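Local coordinates for protein PfVFT1 (Plasmodium falciparum, PDB 5JKQ) that has the bi-lobed architecture of a Venus flytrap protein and probably binds a small solute, as related solute-binding proteins do, at residues A[42-47]-A[173-178]; A[150-155]-A[274-279]. The protein carries 3 engineered substitutions. All blocks are in the same frame, centred on the assembly; numbering follows the deposited sequence.

Interaction 1 (A[42-47]-A[173-178])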
loop_
_atom_site.group_PDB
_atom_site.type_symbol
_atom_site.label_atom_id
_atom_site.label_comp_id
_atom_site.label_asym_id
_atom_site.label_seq_id
_atom_site.Cartn_x
_atom_site.Cartn_y
_atom_site.Cartn_z
ATOM N N VAL A 42 -6.678 -0.958 -12.803
ATOM C CA VAL A 42 -5.476 -0.602 -12.057
ATOM C C VAL A 42 -4.577 -1.827 -11.909
ATOM O O VAL A 42 -5.053 -2.963 -11.883
ATOM C CB VAL A 42 -5.815 -0.020 -10.665
ATOM C CG1 VAL A 42 -6.449 1.358 -10.808
ATOM C CG2 VAL A 42 -6.729 -0.955 -9.884
ATOM N N ASP A 43 -3.274 -1.582 -11.826
ATOM C CA ASP A 43 -2.283 -2.651 -11.859
ATOM C C ASP A 43 -1.862 -3.072 -10.451
ATOM O O ASP A 43 -0.703 -2.912 -10.065
ATOM C CB ASP A 43 -1.065 -2.197 -12.671
ATOM C CG ASP A 43 -0.157 -3.349 -13.064
ATOM O OD1 ASP A 43 -0.572 -4.520 -12.933
ATOM O OD2 ASP A 43 0.973 -3.077 -13.521
ATOM N N TYR A 44 -2.812 -3.614 -9.695
ATOM C CA TYR A 44 -2.547 -4.100 -8.345
ATOM C C TYR A 44 -2.803 -5.597 -8.242
ATOM O O TYR A 44 -3.651 -6.141 -8.950
ATOM C CB TYR A 44 -3.417 -3.368 -7.321
ATOM C CG TYR A 44 -3.134 -1.890 -7.189
ATOM C CD1 TYR A 44 -1.912 -1.435 -6.713
ATOM C CD2 TYR A 44 -4.102 -0.950 -7.515
ATOM C CE1 TYR A 44 -1.657 -0.084 -6.581
ATOM C CE2 TYR A 44 -3.857 0.400 -7.386
ATOM C CZ TYR A 44 -2.632 0.830 -6.919
ATOM O OH TYR A 44 -2.385 2.177 -6.791
ATOM N N SER A 45 -2.067 -6.252 -7.347
ATOM C CA SER A 45 -2.303 -7.655 -7.025
ATOM C C SER A 45 -2.749 -7.777 -5.571
ATOM O O SER A 45 -2.311 -7.009 -4.714
ATOM C CB SER A 45 -1.044 -8.490 -7.274
ATOM O OG SER A 45 -0.014 -8.150 -6.362
ATOM N N VAL A 46 -3.626 -8.739 -5.302
ATOM C CA VAL A 46 -4.123 -8.970 -3.950
ATOM C C VAL A 46 -3.188 -9.898 -3.190
ATOM O O VAL A 46 -2.387 -10.612 -3.794
ATOM C CB VAL A 46 -5.543 -9.578 -3.952
ATOM C CG1 VAL A 46 -6.540 -8.577 -4.508
ATOM C CG2 VAL A 46 -5.580 -10.894 -4.735
ATOM N N ILE A 47 -3.296 -9.881 -1.864
ATOM C CA ILE A 47 -2.464 -10.724 -1.013
ATOM C C ILE A 47 -2.559 -12.177 -1.480
ATOM O O ILE A 47 -3.645 -12.687 -1.760
ATOM C CB ILE A 47 -2.862 -10.599 0.483
ATOM C CG1 ILE A 47 -2.022 -11.544 1.345
ATOM C CG2 ILE A 47 -4.350 -10.875 0.683
ATOM C CD1 ILE A 47 -1.639 -10.960 2.696
ATOM N N PRO A 173 -0.056 -6.388 4.225
ATOM C CA PRO A 173 -0.008 -5.728 2.919
ATOM C C PRO A 173 -1.014 -6.388 1.976
ATOM O O PRO A 173 -0.644 -7.227 1.154
ATOM C CB PRO A 173 1.440 -5.941 2.469
ATOM C CG PRO A 173 1.865 -7.191 3.153
ATOM C CD PRO A 173 1.150 -7.199 4.479
ATOM N N ILE A 174 -2.284 -6.017 2.122
ATOM C CA ILE A 174 -3.374 -6.687 1.421
ATOM C C ILE A 174 -3.299 -6.499 -0.091
ATOM O O ILE A 174 -3.768 -7.346 -0.854
ATOM C CB ILE A 174 -4.752 -6.183 1.909
ATOM C CG1 ILE A 174 -4.859 -4.660 1.770
ATOM C CG2 ILE A 174 -4.978 -6.588 3.359
ATOM C CD1 ILE A 174 -6.288 -4.144 1.771
ATOM N N ILE A 175 -2.713 -5.381 -0.510
ATOM C CA ILE A 175 -2.642 -5.015 -1.918
ATOM C C ILE A 175 -1.238 -4.526 -2.253
ATOM O O ILE A 175 -0.658 -3.720 -1.525
ATOM C CB ILE A 175 -3.682 -3.928 -2.262
ATOM C CG1 ILE A 175 -5.095 -4.475 -2.051
ATOM C CG2 ILE A 175 -3.527 -3.455 -3.705
ATOM C CD1 ILE A 175 -6.183 -3.419 -2.072
ATOM N N LYS A 176 -0.702 -5.030 -3.360
ATOM C CA LYS A 176 0.645 -4.686 -3.801
ATOM C C LYS A 176 0.650 -4.195 -5.244
ATOM O O LYS A 176 -0.269 -4.485 -6.012
ATOM C CB LYS A 176 1.575 -5.898 -3.683
ATOM C CG LYS A 176 1.492 -6.642 -2.361
ATOM C CD LYS A 176 2.468 -7.806 -2.344
ATOM C CE LYS A 176 2.216 -8.740 -1.171
ATOM N NZ LYS A 176 3.434 -8.925 -0.335
ATOM N N HIS A 177 1.688 -3.443 -5.599
ATOM C CA HIS A 177 2.012 -3.202 -7.000
ATOM C C HIS A 177 3.478 -3.564 -7.207
ATOM O O HIS A 177 4.269 -3.540 -6.264
ATOM C CB HIS A 177 1.719 -1.752 -7.408
ATOM C CG HIS A 177 2.726 -0.754 -6.925
ATOM N ND1 HIS A 177 2.511 0.046 -5.823
ATOM C CD2 HIS A 177 3.938 -0.398 -7.416
ATOM C CE1 HIS A 177 3.553 0.837 -5.644
ATOM N NE2 HIS A 177 4.434 0.587 -6.596
ATOM N N SER A 178 3.829 -3.925 -8.436
ATOM C CA SER A 178 5.175 -4.397 -8.734
ATOM C C SER A 178 6.065 -3.272 -9.255
ATOM O O SER A 178 5.584 -2.199 -9.617
ATOM C CB SER A 178 5.121 -5.537 -9.751
ATOM O OG SER A 178 6.373 -6.194 -9.836
#
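Ser45 and Val46 pair antiparallel with Lys176 and Ile175, a two-residue beta ladder that adds the short strand 45-46 to the start of the long strand 175-184. Ser45 and Lys176 form the hydrogen-bonded pair: Ser45 N reaches Lys176 O at 2.9 Å, and Lys176 N returns to Ser45 O at 2.9 Å, nearly straight at 172°. Val46 and Ile175 are the adjacent non-hydrogen-bonded pair. Beyond them, Ile47 N makes a weak, bent bond to Ile174 O (2.8 Å, 129°), where the chain leaves the ladder. In this bi-lobed Venus flytrap fold the long strand 175-184 appears to pass from one lobe toward the other; strand 45-46 pairs along its beginning. At the other end, the side chain of Tyr44 slants past that of Ile175. Tyr44 CB packs on Ile175 CG2 at 3.6 Å; with CG anti to the carbonyl carbon (chi1 -65°), CG too lies beside that methyl. The Tyr44 and His177 side chains run side by side, pointing the same way, with Tyr44 CD1 3.7 Å from His177 CB, while Lys176 O sits at the Tyr44 ring edge, in its plane, 3.5 Å from CD1. The polar ends find partners elsewhere: Tyr44 OH bonds Trp103 NE1, and His177 ND1 bonds His276 NE2. On the face shared by Ser45 and Lys176, Ser45 OG rests 3.8 Å from Lys176 CB, and both side chains also touch Lys273. On the face bearing Val46 and Ile175, Val46 meets Leu33 and Ile37 of helix 32-39; Ile47 and Ile174 pack against helix 14-29.

Interaction 2 (A[150-155]-A[274-279]); sequences YFLSNS and TGHSAY
Leu152 and His276 are joined by a single backbone bridge, flanked by Ser277 N to Phe151 O (2.9 Å, 162°) and Ser153 N to Gly275 O (3.0 Å), the latter donor lying well above the carbonyl plane. His276 adds a side-chain bond: its ND1 donates to Tyr150 O at 2.6 Å, approaching from above the plane of that carbonyl. The Leu152 side chain runs beside His276, its CD2 touching His276 CE1 and Thr274 CG2, each at 3.8 Å. A type I turn from Leu152 to Ser155 follows, and Leu152 O is gripped twice: Tyr279 OH comes in on a lone pair in the carbonyl plane at 2.9 Å, and Ser155 OG closes from within the turn at 2.6 Å. Ser153 OG and Ser277 OG share a weak bond of 3.4 Å; Ser277 OG has a stronger partner in Ser170 OG. Phe151 CB faces the edge of the Tyr279 ring, while Tyr150 CE1 stands over the centre of the Phe151 ring. The contact ties the loop between strands 146-147 and 168-170 to strand 265-281; helix 135-140 meets Phe151 through Val135 and Tyr279 through Phe136, edge-to-face, and Tyr150 OH bonds Leu83 N of strand 77-83, in the three-stranded parallel sheet.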
loop_
_atom_site.group_PDB
_atom_site.type_symbol
_atom_site.label_atom_id
_atom_site.label_comp_id
_atom_site.label_asym_id
_atom_site.label_seq_id
_atom_site.Cartn_x
_atom_site.Cartn_y
_atom_site.Cartn_z
ATOM N N TYR A 150 -4.116 2.738 1.150
ATOM C CA TYR A 150 -3.125 2.974 0.101
ATOM C C TYR A 150 -1.726 3.214 0.654
ATOM O O TYR A 150 -0.745 3.117 -0.082
ATOM C CB TYR A 150 -3.542 4.152 -0.798
ATOM C CG TYR A 150 -3.605 5.522 -0.144
ATOM C CD1 TYR A 150 -2.455 6.166 0.301
ATOM C CD2 TYR A 150 -4.815 6.193 -0.022
ATOM C CE1 TYR A 150 -2.515 7.419 0.880
ATOM C CE2 TYR A 150 -4.884 7.448 0.551
ATOM C CZ TYR A 150 -3.732 8.056 1.000
ATOM O OH TYR A 150 -3.795 9.305 1.571
ATOM N N PHE A 151 -1.634 3.519 1.943
ATOM C CA PHE A 151 -0.349 3.840 2.559
ATOM C C PHE A 151 0.653 2.708 2.391
ATOM O O PHE A 151 0.299 1.533 2.475
ATOM C CB PHE A 151 -0.535 4.161 4.041
ATOM C CG PHE A 151 -1.138 5.510 4.288
ATOM C CD1 PHE A 151 -0.335 6.636 4.359
ATOM C CD2 PHE A 151 -2.506 5.656 4.431
ATOM C CE1 PHE A 151 -0.888 7.880 4.576
ATOM C CE2 PHE A 151 -3.062 6.898 4.648
ATOM C CZ PHE A 151 -2.253 8.011 4.721
ATOM N N LEU A 152 1.906 3.076 2.142
ATOM C CA LEU A 152 2.966 2.098 1.935
ATOM C C LEU A 152 3.199 1.258 3.184
ATOM O O LEU A 152 3.037 1.734 4.309
ATOM C CB LEU A 152 4.266 2.798 1.531
ATOM C CG LEU A 152 4.215 3.658 0.266
ATOM C CD1 LEU A 152 5.572 4.285 0.008
ATOM C CD2 LEU A 152 3.766 2.844 -0.939
ATOM N N SER A 153 3.586 0.006 2.973
ATOM C CA SER A 153 3.892 -0.903 4.069
ATOM C C SER A 153 5.220 -0.543 4.731
ATOM O O SER A 153 5.543 -1.052 5.804
ATOM C CB SER A 153 3.930 -2.346 3.561
ATOM O OG SER A 153 2.675 -2.725 3.020
ATOM N N ASN A 154 5.979 0.339 4.085
ATOM C CA ASN A 154 7.294 0.747 4.569
ATOM C C ASN A 154 7.296 2.207 5.030
ATOM O O ASN A 154 8.343 2.852 5.081
ATOM C CB ASN A 154 8.336 0.535 3.464
ATOM C CG ASN A 154 9.763 0.534 3.987
ATOM O OD1 ASN A 154 10.005 0.313 5.174
ATOM N ND2 ASN A 154 10.717 0.780 3.096
ATOM N N SER A 155 6.118 2.719 5.379
ATOM C CA SER A 155 5.963 4.133 5.718
ATOM C C SER A 155 6.669 4.506 7.016
ATOM O O SER A 155 6.736 3.710 7.951
ATOM C CB SER A 155 4.481 4.497 5.831
ATOM O OG SER A 155 3.794 4.251 4.618
ATOM N N THR A 274 5.819 -3.638 -3.953
ATOM C CA THR A 274 5.609 -2.570 -2.988
ATOM C C THR A 274 4.223 -2.766 -2.385
ATOM O O THR A 274 3.216 -2.650 -3.082
ATOM C CB THR A 274 5.726 -1.175 -3.643
ATOM O OG1 THR A 274 7.044 -1.008 -4.184
ATOM C CG2 THR A 274 5.450 -0.065 -2.634
ATOM N N GLY A 275 4.178 -3.080 -1.094
ATOM C CA GLY A 275 2.926 -3.377 -0.422
ATOM C C GLY A 275 2.188 -2.146 0.067
ATOM O O GLY A 275 2.789 -1.100 0.310
ATOM N N HIS A 276 0.871 -2.282 0.201
ATOM C CA HIS A 276 0.020 -1.244 0.776
ATOM C C HIS A 276 -0.764 -1.809 1.954
ATOM O O HIS A 276 -1.293 -2.916 1.873
ATOM C CB HIS A 276 -0.948 -0.690 -0.268
ATOM C CG HIS A 276 -0.277 -0.127 -1.481
ATOM N ND1 HIS A 276 0.255 1.144 -1.514
ATOM C CD2 HIS A 276 -0.059 -0.658 -2.706
ATOM C CE1 HIS A 276 0.778 1.368 -2.706
ATOM N NE2 HIS A 276 0.599 0.292 -3.449
ATOM N N SER A 277 -0.842 -1.050 3.044
ATOM C CA SER A 277 -1.559 -1.503 4.232
ATOM C C SER A 277 -2.190 -0.350 5.010
ATOM O O SER A 277 -1.813 0.812 4.845
ATOM C CB SER A 277 -0.610 -2.286 5.145
ATOM O OG SER A 277 0.545 -1.527 5.447
ATOM N N ALA A 278 -3.163 -0.689 5.851
ATOM C CA ALA A 278 -3.772 0.274 6.758
ATOM C C ALA A 278 -3.036 0.244 8.091
ATOM O O ALA A 278 -2.438 -0.771 8.452
ATOM C CB ALA A 278 -5.249 -0.032 6.950
ATOM N N TYR A 279 -3.078 1.358 8.816
ATOM C CA TYR A 279 -2.405 1.462 10.108
ATOM C C TYR A 279 -3.399 1.758 11.229
ATOM O O TYR A 279 -4.401 2.447 11.027
ATOM C CB TYR A 279 -1.314 2.536 10.051
ATOM C CG TYR A 279 -0.103 2.102 9.249
ATOM C CD1 TYR A 279 -0.056 2.277 7.871
ATOM C CD2 TYR A 279 0.983 1.500 9.868
ATOM C CE1 TYR A 279 1.046 1.874 7.135
ATOM C CE2 TYR A 279 2.088 1.094 9.141
ATOM C CZ TYR A 279 2.115 1.283 7.777
ATOM O OH TYR A 279 3.215 0.876 7.058
#

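In the fold
Both interactions reach the same sheet: strand 175-184, which carries segment 173-178, is hydrogen-bonded to strand 265-281, which carries segment 274-279, through Ile175 O to His276 N (2.7 Å) and His177 O to Thr274 N (2.8 Å). The segments alternate along the chain, and the contact centres lie about 11 Å apart. Both are partly buried, interaction 2 with five buried residues against three in interaction 1. Interaction 1, about 8 Å from the chain centre, is a regular ladder with apolar packing. Interaction 2, about 3 Å from that centre, has a single bridge, to which bonds from histidine and tyrosine side chains to carbonyls and a weak serine-serine bond are added. Pro173 CB packs on Ser153 OG, joining the two directly.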